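Local structure of SufE-like protein, chloroplastic (4PUI) at residues R69-Y72 with D73-Q76. The protein activates the cysteine desulfurase NFS2, which supplies sulfur for iron-sulfur cluster formation, and is represented here by its BolA domain. Residues are numbered along the deposited sequence; the frame is centred on the assembly and turned at random.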
ATOM      1  N   ARG A  69      -9.426   3.725   2.030  1.00 15.25           N
ATOM      2  CA  ARG A  69      -9.915   4.248   0.755  1.00 14.97           C
ATOM      3  C   ARG A  69      -8.941   5.241   0.145  1.00 15.55           C
ATOM      4  O   ARG A  69      -8.860   5.356  -1.088  1.00 15.62           O
ATOM      5  CB  ARG A  69     -11.295   4.888   0.946  1.00 18.08           C
ATOM      6  CG  ARG A  69     -12.386   3.861   1.160  1.00 17.39           C
ATOM      7  CD  ARG A  69     -13.680   4.483   1.650  1.00 20.13           C
ATOM      8  NE  ARG A  69     -14.728   3.480   1.817  1.00 21.02           N
ATOM      9  CZ  ARG A  69     -15.869   3.700   2.456  1.00 25.07           C
ATOM     10  NH1 ARG A  69     -16.110   4.881   2.996  1.00 26.10           N
ATOM     11  NH2 ARG A  69     -16.763   2.726   2.563  1.00 30.61           N
ATOM     12  N   LEU A  70      -8.219   5.962   1.005  1.00 16.79           N
ATOM     13  CA  LEU A  70      -7.182   6.900   0.576  1.00 16.98           C
ATOM     14  C   LEU A  70      -6.088   6.167  -0.188  1.00 18.45           C
ATOM     15  O   LEU A  70      -5.644   6.612  -1.254  1.00 17.66           O
ATOM     16  CB  LEU A  70      -6.582   7.602   1.808  1.00 19.28           C
ATOM     17  CG  LEU A  70      -5.487   8.670   1.687  1.00 26.29           C
ATOM     18  CD1 LEU A  70      -5.479   9.503   2.948  1.00 25.64           C
ATOM     19  CD2 LEU A  70      -4.095   8.111   1.487  1.00 23.95           C
ATOM     20  N   ILE A  71      -5.652   5.043   0.370  1.00 15.98           N
ATOM     21  CA  ILE A  71      -4.615   4.232  -0.252  1.00 16.01           C
ATOM     22  C   ILE A  71      -5.116   3.621  -1.565  1.00 16.26           C
ATOM     23  O   ILE A  71      -4.404   3.612  -2.573  1.00 17.15           O
ATOM     24  CB  ILE A  71      -4.139   3.127   0.702  1.00 17.47           C
ATOM     25  CG1 ILE A  71      -3.519   3.741   1.961  1.00 19.59           C
ATOM     26  CG2 ILE A  71      -3.145   2.199   0.001  1.00 18.46           C
ATOM     27  CD1 ILE A  71      -2.368   4.629   1.662  1.00 21.04           C
ATOM     28  N   TYR A  72      -6.347   3.123  -1.552  1.00 15.94           N
ATOM     29  CA  TYR A  72      -6.936   2.567  -2.760  1.00 16.79           C
ATOM     30  C   TYR A  72      -6.991   3.641  -3.852  1.00 18.02           C
ATOM     31  O   TYR A  72      -6.692   3.373  -5.021  1.00 17.31           O
ATOM     32  CB  TYR A  72      -8.332   2.012  -2.471  1.00 21.13           C
ATOM     33  CG  TYR A  72      -8.354   0.510  -2.326  1.00 22.70           C
ATOM     34  CD1 TYR A  72      -7.613  -0.134  -1.337  1.00 22.41           C
ATOM     35  CD2 TYR A  72      -9.090  -0.264  -3.204  1.00 25.83           C
ATOM     36  CE1 TYR A  72      -7.632  -1.520  -1.227  1.00 26.88           C
ATOM     37  CE2 TYR A  72      -9.115  -1.628  -3.101  1.00 31.27           C
ATOM     38  CZ  TYR A  72      -8.387  -2.251  -2.120  1.00 27.64           C
ATOM     39  OH  TYR A  72      -8.438  -3.620  -2.055  1.00 34.32           O
ATOM     40  N   ASP A  73      -7.337   4.866  -3.473  1.00 15.73           N
ATOM     41  CA  ASP A  73      -7.399   5.953  -4.453  1.00 17.32           C
ATOM     42  C   ASP A  73      -6.029   6.245  -5.060  1.00 19.74           C
ATOM     43  O   ASP A  73      -5.898   6.453  -6.271  1.00 19.16           O
ATOM     44  CB  ASP A  73      -7.982   7.213  -3.807  1.00 19.57           C
ATOM     45  CG  ASP A  73      -7.873   8.435  -4.700  1.00 25.96           C
ATOM     46  OD1 ASP A  73      -8.559   8.468  -5.729  1.00 24.58           O
ATOM     47  OD2 ASP A  73      -7.107   9.369  -4.369  1.00 27.44           O
ATOM     48  N   LEU A  74      -4.997   6.266  -4.219  1.00 17.58           N
ATOM     49  CA  LEU A  74      -3.650   6.544  -4.702  1.00 17.22           C
ATOM     50  C   LEU A  74      -3.159   5.470  -5.653  1.00 18.48           C
ATOM     51  O   LEU A  74      -2.344   5.734  -6.541  1.00 20.31           O
ATOM     52  CB  LEU A  74      -2.669   6.628  -3.536  1.00 19.25           C
ATOM     53  CG  LEU A  74      -2.820   7.808  -2.589  1.00 21.14           C
ATOM     54  CD1 LEU A  74      -1.846   7.647  -1.435  1.00 22.58           C
ATOM     55  CD2 LEU A  74      -2.594   9.124  -3.317  1.00 22.43           C
ATOM     56  N   LEU A  75      -3.642   4.249  -5.454  1.00 16.05           N
ATOM     57  CA  LEU A  75      -3.130   3.117  -6.209  1.00 17.08           C
ATOM     58  C   LEU A  75      -4.126   2.598  -7.230  1.00 18.78           C
ATOM     59  O   LEU A  75      -3.971   1.486  -7.729  1.00 19.84           O
ATOM     60  CB  LEU A  75      -2.720   1.988  -5.260  1.00 17.09           C
ATOM     61  CG  LEU A  75      -1.608   2.368  -4.272  1.00 17.58           C
ATOM     62  CD1 LEU A  75      -1.289   1.214  -3.335  1.00 18.08           C
ATOM     63  CD2 LEU A  75      -0.369   2.805  -5.036  1.00 18.30           C
ATOM     64  N   GLN A  76      -5.132   3.406  -7.559  1.00 18.12           N
ATOM     65  CA  GLN A  76      -6.237   2.913  -8.369  1.00 18.00           C
ATOM     66  C   GLN A  76      -5.787   2.462  -9.749  1.00 19.32           C
ATOM     67  O   GLN A  76      -6.362   1.539 -10.308  1.00 21.59           O
ATOM     68  CB  GLN A  76      -7.359   3.948  -8.482  1.00 20.09           C
ATOM     69  CG  GLN A  76      -6.971   5.218  -9.177  1.00 22.50           C
ATOM     70  CD  GLN A  76      -8.134   6.184  -9.261  1.00 28.57           C
ATOM     71  OE1 GLN A  76      -9.009   6.062 -10.130  1.00 28.91           O
ATOM     72  NE2 GLN A  76      -8.156   7.150  -8.356  1.00 24.62           N
TER
HETATM   73  O   HOH W   1      -5.982   9.412  -1.976  1.00 28.61           O
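Leu70 swings CG away from its own backbone N (chi1 -179°), while Leu74 keeps CG next to its N, and the two side chains lie side by side. Leu70 CD2 meets Leu74 CD1 at 3.7 Å. One residue on, Ile71 and Leu75 lie alongside each other in the same way, Ile71 CG2 lying 3.9 Å from Leu75 CD1. The backbone bonds Asp73 N to Arg69 O, 2.9 Å, and Leu74 N to Leu70 O, 3.1 Å, hold this turn. Leu70 O takes a second bond from a water that also donates to Asp73 OD2 (2.6 Å), tying the carboxylate back to the preceding turn. At the helix end Leu75 N is shared weakly between Ile71 O and Tyr72 O. The extended side chain of Gln76, with chi1 63°, brings NE2 back to Asp73 O at 3.2 Å, approaching a lone pair of the carbonyl oxygen within its plane, while its OE1 bonds Lys80 NZ. Ile71 and Leu75 are buried against helix 5-18 and strands 49-55 and 85-91. The contact thus forms the C-terminal end of helix 64-74, where Leu75 breaks the helix and, as N-cap residue, leads into helix 76-79, within the alpha/beta fold of a BolA domain.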